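Local coordinates for protein ribosomal RNA small subunit methyltransferase E (Neisseria gonorrhoeae, PDB 5VM8) that probably transfers a methyl group from S-adenosylmethionine to N3 of a uridine in the 16S RNA of the small ribosomal subunit, as a trefoil-knotted SPOUT enzyme, at residues Leu87-Ser90 with Arg96-Phe99; Phe99-Ser104 with Thr110-Val115; Glu138-Ala143 with Pro153-Ile158; Ile195-Gly200 with Leu235-Ala240. All coordinates share one frame; numbering follows the deposited sequence.

Interaction 1 (Leu87-Ser90 with Arg96-Phe99); sequences LIQS and RMDF
Gln-89 and Met-97 run past each other in opposite directions, the glutamine touching with its mid-chain methylene and the methionine with the end of its chain. CG of Gln-89 lies 4.0 Å from Met-97 SD, and CE of the methionine is equally near to that carbon. Both chains leave the backbone with CG opposite N and then bend at chi2; in Met-97 this turn (64°) carries the thioether up to the strand, although its CB does not point there. A long, flexible and weakly polar side chain suits such a place, since it can lie against methylenes and also within 4.3 Å of a carbonyl, from Met-97 SD to Ser-90 O.

The amide nitrogen of Gln-89 is engaged by other partners. NE2 gives a nearly straight bond (167°) of 3.1 Å to Ser-90 O, which lies almost in the amide plane, and a weak one to Gly-200 O. These hold the amide in place and leave the aliphatic part to the sulfur. The hydroxyl of Ser-90 bonds across to Val-199 O on the adjoining strand. Strand 85-90 and helix 94-106 meet here as the first two elements of a beta-alpha-beta unit in the SPOUT-type methyltransferase domain.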
loop_
_atom_site.group_PDB
_atom_site.type_symbol
_atom_site.label_atom_id
_atom_site.label_comp_id
_atom_site.label_asym_id
_atom_site.label_seq_id
_atom_site.Cartn_x
_atom_site.Cartn_y
_atom_site.Cartn_z
ATOM N N LEU A 87 5.150 4.930 -2.599
ATOM C CA LEU A 87 4.916 5.993 -1.626
ATOM C C LEU A 87 5.992 5.878 -0.553
ATOM O O LEU A 87 6.030 4.897 0.191
ATOM C CB LEU A 87 3.522 5.867 -1.018
ATOM C CG LEU A 87 3.205 6.671 0.253
ATOM C CD1 LEU A 87 3.441 8.170 0.066
ATOM C CD2 LEU A 87 1.758 6.385 0.712
ATOM N N ILE A 88 6.902 6.846 -0.511
ATOM C CA ILE A 88 7.841 6.979 0.594
ATOM C C ILE A 88 7.216 7.933 1.601
ATOM O O ILE A 88 7.211 9.151 1.382
ATOM C CB ILE A 88 9.209 7.510 0.140
ATOM C CG1 ILE A 88 9.858 6.608 -0.913
ATOM C CG2 ILE A 88 10.165 7.616 1.349
ATOM C CD1 ILE A 88 11.276 7.033 -1.228
ATOM N N GLN A 89 6.802 7.385 2.746
ATOM C CA GLN A 89 6.025 8.075 3.770
ATOM C C GLN A 89 6.817 8.151 5.073
ATOM O O GLN A 89 7.173 7.117 5.649
ATOM C CB GLN A 89 4.705 7.330 4.021
ATOM C CG GLN A 89 3.856 7.925 5.136
ATOM C CD GLN A 89 3.346 9.298 4.766
ATOM O OE1 GLN A 89 2.614 9.435 3.780
ATOM N NE2 GLN A 89 3.755 10.335 5.522
ATOM N N SER A 90 7.043 9.365 5.561
ATOM C CA SER A 90 7.616 9.529 6.889
ATOM C C SER A 90 6.635 9.072 7.953
ATOM O O SER A 90 5.449 9.411 7.898
ATOM C CB SER A 90 7.988 10.979 7.163
ATOM O OG SER A 90 8.652 11.510 6.052
ATOM N N ARG A 96 -3.394 9.257 11.102
ATOM C CA ARG A 96 -2.819 9.861 9.912
ATOM C C ARG A 96 -2.041 8.826 9.102
ATOM O O ARG A 96 -2.165 8.758 7.876
ATOM C CB ARG A 96 -1.923 11.018 10.323
ATOM C CG ARG A 96 -1.301 11.727 9.159
ATOM C CD ARG A 96 -0.558 12.929 9.681
ATOM N NE ARG A 96 0.014 13.709 8.603
ATOM C CZ ARG A 96 -0.242 14.997 8.426
ATOM N NH1 ARG A 96 -1.056 15.621 9.265
ATOM N NH2 ARG A 96 0.327 15.655 7.428
ATOM N N MET A 97 -1.296 7.968 9.789
ATOM C CA MET A 97 -0.562 6.900 9.137
ATOM C C MET A 97 -1.496 5.815 8.605
ATOM O O MET A 97 -1.333 5.336 7.476
ATOM C CB MET A 97 0.408 6.306 10.156
ATOM C CG MET A 97 1.472 5.411 9.591
ATOM S SD MET A 97 2.542 6.339 8.530
ATOM C CE MET A 97 3.494 5.012 7.834
ATOM N N ASP A 98 -2.441 5.373 9.443
ATOM C CA ASP A 98 -3.343 4.278 9.083
ATOM C C ASP A 98 -4.190 4.631 7.861
ATOM O O ASP A 98 -4.348 3.812 6.952
ATOM C CB ASP A 98 -4.228 3.928 10.289
ATOM C CG ASP A 98 -3.427 3.386 11.507
ATOM O OD1 ASP A 98 -2.196 3.169 11.425
ATOM O OD2 ASP A 98 -4.042 3.220 12.585
ATOM N N PHE A 99 -4.780 5.838 7.845
ATOM C CA PHE A 99 -5.545 6.290 6.686
ATOM C C PHE A 99 -4.655 6.425 5.461
ATOM O O PHE A 99 -5.053 6.052 4.350
ATOM C CB PHE A 99 -6.251 7.613 6.982
ATOM C CG PHE A 99 -7.428 7.469 7.899
ATOM C CD1 PHE A 99 -8.120 6.277 7.964
ATOM C CD2 PHE A 99 -7.836 8.522 8.701
ATOM C CE1 PHE A 99 -9.213 6.137 8.819
ATOM C CE2 PHE A 99 -8.917 8.393 9.558
ATOM C CZ PHE A 99 -9.606 7.197 9.618
#

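Interaction 2 (Phe99-Ser104 with Thr110-Val115); sequences FTLQKS and TAIQPV
Where Leu-101 and Ile-112 join helix to strand, the shortest polar bond lies on the side of the helix turned from the strand: Lys-103 NZ donates to Gln-102 OE1 over 2.8 Å and also forms a salt bridge with Glu-106.

The apolar part of the contact is made by Leu-101 and Ile-112, whose side chains meet at a slant. CD2 of Leu-101 fits against both ends of the branched partner, at 3.6 Å from Ile-112 CG2 and 3.8 Å from Ile-112 CD1. The CB of Leu-101 does not aim at the strand, but its terminal methyl reaches it, whereas Ile-112 points directly at the helix. Beta branching suits a strand residue here, because it offers one methyl near the backbone and another further out.

Ser-104 OG stands 4.0 Å from Ile-112 CD1. It is 3.1 Å from Thr-100 O, and its possible bond to Leu-101 O is weak at best. With chi1 at 86°, OG sits between the backbone N and the carbonyl carbon, folded back over the preceding turn. A small hydroxyl suits a buried spot facing an isoleucine.

Around this pair, Trp-136 and Val-140 of helix 128-147 pack on Leu-101 and Ile-112 respectively, while Ile-238 of helix 232-244 touches Ser-104. Helix 94-106 therefore lies over strands 85-90 and 111-116, in contact with both of these other helices.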
loop_
_atom_site.group_PDB
_atom_site.type_symbol
_atom_site.label_atom_id
_atom_site.label_comp_id
_atom_site.label_asym_id
_atom_site.label_seq_id
_atom_site.Cartn_x
_atom_site.Cartn_y
_atom_site.Cartn_z
ATOM N N PHE A 99 -4.780 5.838 7.845
ATOM C CA PHE A 99 -5.545 6.290 6.686
ATOM C C PHE A 99 -4.655 6.425 5.461
ATOM O O PHE A 99 -5.053 6.052 4.350
ATOM C CB PHE A 99 -6.251 7.613 6.982
ATOM C CG PHE A 99 -7.428 7.469 7.899
ATOM C CD1 PHE A 99 -8.120 6.277 7.964
ATOM C CD2 PHE A 99 -7.836 8.522 8.701
ATOM C CE1 PHE A 99 -9.213 6.137 8.819
ATOM C CE2 PHE A 99 -8.917 8.393 9.558
ATOM C CZ PHE A 99 -9.606 7.197 9.618
ATOM N N THR A 100 -3.445 6.965 5.639
ATOM C CA THR A 100 -2.546 7.056 4.506
ATOM C C THR A 100 -2.320 5.667 3.922
ATOM O O THR A 100 -2.509 5.449 2.723
ATOM C CB THR A 100 -1.219 7.717 4.917
ATOM O OG1 THR A 100 -1.440 9.093 5.260
ATOM C CG2 THR A 100 -0.251 7.675 3.769
ATOM N N LEU A 101 -2.026 4.695 4.781
ATOM C CA LEU A 101 -1.723 3.352 4.308
ATOM C C LEU A 101 -2.948 2.710 3.664
ATOM O O LEU A 101 -2.851 2.087 2.601
ATOM C CB LEU A 101 -1.188 2.505 5.464
ATOM C CG LEU A 101 0.261 2.840 5.857
ATOM C CD1 LEU A 101 0.629 2.290 7.224
ATOM C CD2 LEU A 101 1.237 2.281 4.817
ATOM N N GLN A 102 -4.109 2.828 4.306
ATOM C CA GLN A 102 -5.301 2.171 3.784
ATOM C C GLN A 102 -5.753 2.781 2.456
ATOM O O GLN A 102 -5.988 2.058 1.482
ATOM C CB GLN A 102 -6.431 2.240 4.801
ATOM C CG GLN A 102 -7.750 1.655 4.258
ATOM C CD GLN A 102 -8.870 1.771 5.265
ATOM O OE1 GLN A 102 -9.517 2.812 5.379
ATOM N NE2 GLN A 102 -9.081 0.717 6.023
ATOM N N LYS A 103 -5.883 4.116 2.394
ATOM C CA LYS A 103 -6.465 4.723 1.200
ATOM C C LYS A 103 -5.500 4.681 0.027
ATOM O O LYS A 103 -5.933 4.573 -1.125
ATOM C CB LYS A 103 -6.918 6.158 1.477
ATOM C CG LYS A 103 -8.337 6.252 2.049
ATOM C CD LYS A 103 -8.429 5.492 3.358
ATOM C CE LYS A 103 -9.771 5.597 4.001
ATOM N NZ LYS A 103 -10.648 4.509 3.452
ATOM N N SER A 104 -4.192 4.750 0.297
ATOM C CA SER A 104 -3.214 4.667 -0.771
ATOM C C SER A 104 -3.259 3.294 -1.448
ATOM O O SER A 104 -3.009 3.188 -2.661
ATOM C CB SER A 104 -1.816 5.035 -0.222
ATOM O OG SER A 104 -1.137 3.934 0.343
ATOM N N THR A 110 1.775 0.889 -5.457
ATOM C CA THR A 110 2.397 -0.417 -5.683
ATOM C C THR A 110 3.374 -0.813 -4.588
ATOM O O THR A 110 3.614 -2.007 -4.402
ATOM C CB THR A 110 3.117 -0.496 -7.038
ATOM O OG1 THR A 110 4.486 -0.104 -6.880
ATOM C CG2 THR A 110 2.458 0.378 -8.052
ATOM N N ALA A 111 3.955 0.142 -3.867
ATOM C CA ALA A 111 4.823 -0.187 -2.746
ATOM C C ALA A 111 4.859 0.989 -1.784
ATOM O O ALA A 111 4.590 2.129 -2.158
ATOM C CB ALA A 111 6.241 -0.543 -3.215
ATOM N N ILE A 112 5.208 0.689 -0.537
ATOM C CA ILE A 112 5.239 1.665 0.542
ATOM C C ILE A 112 6.545 1.497 1.312
ATOM O O ILE A 112 6.882 0.389 1.749
ATOM C CB ILE A 112 4.023 1.521 1.478
ATOM C CG1 ILE A 112 2.734 1.839 0.712
ATOM C CG2 ILE A 112 4.180 2.434 2.688
ATOM C CD1 ILE A 112 1.489 1.113 1.247
ATOM N N GLN A 113 7.297 2.589 1.433
ATOM C CA GLN A 113 8.586 2.623 2.119
ATOM C C GLN A 113 8.440 3.575 3.297
ATOM O O GLN A 113 8.584 4.793 3.142
ATOM C CB GLN A 113 9.709 3.055 1.171
ATOM C CG GLN A 113 11.094 3.186 1.816
ATOM C CD GLN A 113 11.623 1.881 2.383
ATOM O OE1 GLN A 113 12.173 1.046 1.653
ATOM N NE2 GLN A 113 11.447 1.690 3.689
ATOM N N PRO A 114 8.121 3.070 4.486
ATOM C CA PRO A 114 8.074 3.946 5.663
ATOM C C PRO A 114 9.475 4.383 6.058
ATOM O O PRO A 114 10.414 3.582 6.054
ATOM C CB PRO A 114 7.453 3.055 6.742
ATOM C CG PRO A 114 7.844 1.660 6.335
ATOM C CD PRO A 114 7.906 1.654 4.828
ATOM N N VAL A 115 9.612 5.655 6.425
ATOM C CA VAL A 115 10.926 6.199 6.748
ATOM C C VAL A 115 10.833 7.050 7.998
ATOM O O VAL A 115 9.808 7.674 8.286
ATOM C CB VAL A 115 11.580 7.060 5.633
ATOM C CG1 VAL A 115 11.742 6.293 4.342
ATOM C CG2 VAL A 115 10.836 8.366 5.447
#

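Interaction 3 (Glu138-Ala143 with Pro153-Ile158); sequences EIVISA and PPVLPI
The helical segment 138-143 comes nearest to the extended segment 153-158 where Val-140 meets Pro-153, their CA atoms 7.3 Å apart. Val-140 carries the whole helical side of the contact, pointing at the extended chain and dividing its two methyls between two partners.

CG1, which stands opposite the backbone N (chi1 163°), goes to Pro-153. It lies 3.8 Å from Pro-153 CG, on the pyrrolidine ring, and separately meets the carbonyl of the same residue, with Val-140 CG1 3.4 Å from Pro-153 O. The other methyl, CG2, faces Val-155, with Val-140 CG2 and Val-155 CG2 3.7 Å apart. Both pairs of side chains approach at a slant, and between the side chains the interaction is van der Waals packing of saturated carbon. A valine is apt for the helix position, being short enough to let the two backbones come close and forked enough to serve two neighbours. Proline fits the other side: its ring is compact and apolar, it needs no partner for an N-H, and its phi of -66° agrees with an extended course. Val-155, whose side chain faces the helix, also has its backbone N bonded to the side-chain OE1 of Gln-137, a second tie to helix 128-147.

Val-140 packs further on Val-105 of helix 94-106. The extended chain in turn bonds through the backbones of Pro-154 and Leu-156 to Ile-112, running beside strand 111-116 just before strand 159-160, and helix 128-147 packs against both.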
loop_
_atom_site.group_PDB
_atom_site.type_symbol
_atom_site.label_atom_id
_atom_site.label_comp_id
_atom_site.label_asym_id
_atom_site.label_seq_id
_atom_site.Cartn_x
_atom_site.Cartn_y
_atom_site.Cartn_z
ATOM N N GLU A 138 -0.730 -5.527 7.967
ATOM C CA GLU A 138 -2.092 -6.047 8.084
ATOM C C GLU A 138 -3.134 -5.042 7.584
ATOM O O GLU A 138 -4.163 -5.441 7.023
ATOM C CB GLU A 138 -2.385 -6.463 9.536
ATOM N N ILE A 139 -2.920 -3.739 7.805
ATOM C CA ILE A 139 -3.860 -2.764 7.247
ATOM C C ILE A 139 -3.834 -2.811 5.722
ATOM O O ILE A 139 -4.879 -2.762 5.064
ATOM C CB ILE A 139 -3.572 -1.350 7.775
ATOM C CG1 ILE A 139 -3.946 -1.231 9.245
ATOM C CG2 ILE A 139 -4.304 -0.288 6.945
ATOM C CD1 ILE A 139 -3.292 -0.017 9.915
ATOM N N VAL A 140 -2.645 -2.939 5.141
ATOM C CA VAL A 140 -2.521 -3.040 3.691
ATOM C C VAL A 140 -3.227 -4.292 3.171
ATOM O O VAL A 140 -3.907 -4.263 2.140
ATOM C CB VAL A 140 -1.033 -3.000 3.297
ATOM C CG1 VAL A 140 -0.824 -3.509 1.865
ATOM C CG2 VAL A 140 -0.486 -1.572 3.468
ATOM N N ILE A 141 -3.050 -5.418 3.859
ATOM C CA ILE A 141 -3.650 -6.668 3.410
ATOM C C ILE A 141 -5.169 -6.559 3.419
ATOM O O ILE A 141 -5.854 -6.974 2.468
ATOM C CB ILE A 141 -3.149 -7.815 4.301
ATOM C CG1 ILE A 141 -1.701 -8.145 3.939
ATOM C CG2 ILE A 141 -4.074 -9.040 4.213
ATOM C CD1 ILE A 141 -0.980 -8.956 4.997
ATOM N N SER A 142 -5.716 -5.996 4.495
ATOM C CA SER A 142 -7.158 -5.817 4.592
ATOM C C SER A 142 -7.678 -4.923 3.476
ATOM O O SER A 142 -8.746 -5.191 2.905
ATOM C CB SER A 142 -7.512 -5.228 5.952
ATOM O OG SER A 142 -7.374 -6.222 6.946
ATOM N N ALA A 143 -6.927 -3.871 3.140
ATOM C CA ALA A 143 -7.359 -2.956 2.094
ATOM C C ALA A 143 -7.358 -3.641 0.745
ATOM O O ALA A 143 -8.199 -3.328 -0.103
ATOM C CB ALA A 143 -6.468 -1.705 2.063
ATOM N N PRO A 153 0.657 -4.781 -2.119
ATOM C CA PRO A 153 1.864 -3.948 -2.095
ATOM C C PRO A 153 2.643 -4.206 -0.820
ATOM O O PRO A 153 2.050 -4.310 0.262
ATOM C CB PRO A 153 1.320 -2.507 -2.146
ATOM C CG PRO A 153 -0.141 -2.591 -1.788
ATOM C CD PRO A 153 -0.593 -3.995 -2.118
ATOM N N PRO A 154 3.962 -4.359 -0.904
ATOM C CA PRO A 154 4.753 -4.583 0.317
ATOM C C PRO A 154 4.876 -3.313 1.143
ATOM O O PRO A 154 4.889 -2.201 0.613
ATOM C CB PRO A 154 6.124 -5.008 -0.222
ATOM C CG PRO A 154 6.223 -4.278 -1.547
ATOM C CD PRO A 154 4.806 -4.274 -2.109
ATOM N N VAL A 155 4.932 -3.483 2.458
ATOM C CA VAL A 155 5.374 -2.415 3.351
ATOM C C VAL A 155 6.825 -2.741 3.688
ATOM O O VAL A 155 7.109 -3.717 4.389
ATOM C CB VAL A 155 4.509 -2.303 4.613
ATOM C CG1 VAL A 155 4.913 -1.072 5.411
ATOM C CG2 VAL A 155 3.007 -2.290 4.274
ATOM N N LEU A 156 7.731 -1.991 3.137
ATOM C CA LEU A 156 9.148 -2.313 3.233
ATOM C C LEU A 156 9.698 -2.002 4.630
ATOM O O LEU A 156 9.149 -1.163 5.351
ATOM C CB LEU A 156 9.927 -1.559 2.164
ATOM C CG LEU A 156 9.455 -1.848 0.725
ATOM C CD1 LEU A 156 10.143 -0.933 -0.301
ATOM C CD2 LEU A 156 9.673 -3.308 0.341
ATOM N N PRO A 157 10.766 -2.686 5.044
ATOM C CA PRO A 157 11.351 -2.405 6.365
ATOM C C PRO A 157 11.695 -0.929 6.541
ATOM O O PRO A 157 12.082 -0.237 5.597
ATOM C CB PRO A 157 12.607 -3.280 6.390
ATOM C CG PRO A 157 12.359 -4.367 5.391
ATOM C CD PRO A 157 11.457 -3.781 4.339
ATOM N N ILE A 158 11.492 -0.441 7.765
ATOM C CA ILE A 158 11.765 0.951 8.093
ATOM C C ILE A 158 13.234 1.275 7.879
ATOM O O ILE A 158 14.123 0.493 8.234
ATOM C CB ILE A 158 11.349 1.243 9.547
ATOM C CG1 ILE A 158 9.853 0.932 9.740
ATOM C CG2 ILE A 158 11.738 2.667 9.932
ATOM C CD1 ILE A 158 9.354 1.045 11.151
#

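Interaction 4 (Ile195-Gly200 with Leu235-Ala240); sequences IVFMVG and LAAIAA
Phe-197 reaches out from its strand and brings its ring obliquely up to two successive residues of the helix, Ala-237 and Ile-238. The far end of the ring meets the alanine, with Phe-197 CZ 3.6 Å from Ala-237 CB. Further back along the ring, Phe-197 CE2 lies 3.9 Å from Ile-238 CG1, and CD2 of the phenylalanine is little further from the same methylene. The alanine points at the strand, and its single methyl leaves room for an aromatic group; the isoleucine starts in another direction but brings its CG1 to the ring.

Phe-197 CG is turned opposite the backbone N (chi1 169°), which extends the ring from the sheet toward the helix. From its own strand, Val-199 CG2 sits 3.5 Å above the ring plane, offset toward the rim, and limits the space on that face. Beyond these, Pro-234 and Met-241 of helix 232-244 touch the ring, as does Met-177 of the adjoining strand 173-177. Backbone bonds of Phe-197 with Thr-86 and Ile-88 fix the strand that carries it.

All three touching residues are buried and meet through carbon alone, so this contact between helix 232-244 and the sheet rests on dispersion and exclusion of water, with shape complementarity rather than directional bonds setting the fit.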
loop_
_atom_site.group_PDB
_atom_site.type_symbol
_atom_site.label_atom_id
_atom_site.label_comp_id
_atom_site.label_asym_id
_atom_site.label_seq_id
_atom_site.Cartn_x
_atom_site.Cartn_y
_atom_site.Cartn_z
ATOM N N ILE A 195 7.369 5.836 -10.608
ATOM C CA ILE A 195 7.255 7.050 -9.811
ATOM C C ILE A 195 7.608 6.723 -8.367
ATOM O O ILE A 195 7.165 5.707 -7.819
ATOM C CB ILE A 195 5.837 7.650 -9.885
ATOM C CG1 ILE A 195 5.498 8.061 -11.315
ATOM C CG2 ILE A 195 5.685 8.834 -8.917
ATOM C CD1 ILE A 195 4.018 8.305 -11.524
ATOM N N VAL A 196 8.396 7.603 -7.754
ATOM C CA VAL A 196 8.748 7.528 -6.348
ATOM C C VAL A 196 8.286 8.839 -5.749
ATOM O O VAL A 196 8.667 9.921 -6.217
ATOM C CB VAL A 196 10.251 7.294 -6.130
ATOM C CG1 VAL A 196 10.589 7.405 -4.662
ATOM C CG2 VAL A 196 10.619 5.920 -6.637
ATOM N N PHE A 197 7.471 8.740 -4.716
ATOM C CA PHE A 197 6.746 9.874 -4.200
ATOM C C PHE A 197 6.999 9.960 -2.704
ATOM O O PHE A 197 6.741 8.991 -1.988
ATOM C CB PHE A 197 5.273 9.608 -4.561
ATOM C CG PHE A 197 4.290 10.495 -3.917
ATOM C CD1 PHE A 197 4.422 11.863 -3.991
ATOM C CD2 PHE A 197 3.165 9.955 -3.330
ATOM C CE1 PHE A 197 3.476 12.696 -3.439
ATOM C CE2 PHE A 197 2.217 10.775 -2.766
ATOM C CZ PHE A 197 2.375 12.163 -2.837
ATOM N N MET A 198 7.453 11.127 -2.229
ATOM C CA MET A 198 7.922 11.286 -0.853
ATOM C C MET A 198 7.020 12.233 -0.078
ATOM O O MET A 198 6.747 13.352 -0.528
ATOM C CB MET A 198 9.328 11.822 -0.770
ATOM C CG MET A 198 10.387 10.899 -1.236
ATOM S SD MET A 198 11.810 11.343 -0.241
ATOM C CE MET A 198 10.952 11.152 1.328
ATOM N N VAL A 199 6.570 11.791 1.091
ATOM C CA VAL A 199 5.651 12.579 1.894
ATOM C C VAL A 199 6.179 12.702 3.318
ATOM O O VAL A 199 6.671 11.726 3.893
ATOM C CB VAL A 199 4.231 11.969 1.879
ATOM C CG1 VAL A 199 3.287 12.836 2.657
ATOM C CG2 VAL A 199 3.763 11.827 0.435
ATOM N N GLY A 200 6.024 13.888 3.899
ATOM C CA GLY A 200 6.472 14.137 5.243
ATOM C C GLY A 200 5.468 13.823 6.332
ATOM O O GLY A 200 4.324 13.431 6.080
ATOM N N LEU A 235 -2.871 11.319 -0.593
ATOM C CA LEU A 235 -3.985 10.617 -1.216
ATOM C C LEU A 235 -4.455 11.352 -2.467
ATOM O O LEU A 235 -4.642 10.743 -3.528
ATOM C CB LEU A 235 -5.124 10.443 -0.212
ATOM C CG LEU A 235 -4.620 9.799 1.073
ATOM C CD1 LEU A 235 -5.730 9.703 2.109
ATOM C CD2 LEU A 235 -4.021 8.441 0.754
ATOM N N ALA A 236 -4.668 12.667 -2.355
ATOM C CA ALA A 236 -5.114 13.424 -3.518
ATOM C C ALA A 236 -4.106 13.314 -4.651
ATOM O O ALA A 236 -4.491 13.212 -5.819
ATOM C CB ALA A 236 -5.366 14.885 -3.140
ATOM N N ALA A 237 -2.804 13.268 -4.311
ATOM C CA ALA A 237 -1.747 13.230 -5.316
ATOM C C ALA A 237 -1.747 11.913 -6.071
ATOM O O ALA A 237 -1.638 11.895 -7.308
ATOM C CB ALA A 237 -0.389 13.484 -4.655
ATOM N N ILE A 238 -1.881 10.798 -5.347
ATOM C CA ILE A 238 -1.920 9.481 -5.985
ATOM C C ILE A 238 -3.124 9.367 -6.922
ATOM O O ILE A 238 -3.003 8.855 -8.043
ATOM C CB ILE A 238 -1.917 8.377 -4.910
ATOM C CG1 ILE A 238 -0.602 8.436 -4.118
ATOM C CG2 ILE A 238 -2.140 7.001 -5.521
ATOM C CD1 ILE A 238 -0.531 7.550 -2.853
ATOM N N ALA A 239 -4.281 9.903 -6.507
ATOM C CA ALA A 239 -5.450 9.916 -7.387
ATOM C C ALA A 239 -5.185 10.779 -8.610
ATOM O O ALA A 239 -5.562 10.418 -9.737
ATOM C CB ALA A 239 -6.700 10.409 -6.636
ATOM N N ALA A 240 -4.544 11.931 -8.404
ATOM C CA ALA A 240 -4.154 12.780 -9.524
ATOM C C ALA A 240 -3.185 12.051 -10.452
ATOM O O ALA A 240 -3.259 12.192 -11.679
ATOM C CB ALA A 240 -3.521 14.076 -9.000
#

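Overall arrangement
Following the chain, interaction 1 closes the short loop from strand 85-90 into helix 94-106, and interaction 2, sharing Phe-99, closes the return to strand 111-116; together they complete one beta-alpha-beta unit. Interaction 3 folds the chain after helix 128-147 back beside that helix, and interaction 4 closes the longest loop, between strand 195-199 and helix 232-244. The four follow in series, none nested or crossed. In space they converge: strand 85-90 lies between 111-116 and 195-199 in one parallel sheet, and Leu-235 and Ile-238 of interaction 4 pack on helix 94-106. Interactions 3 and 4, with centres about 17 Å apart, do not touch.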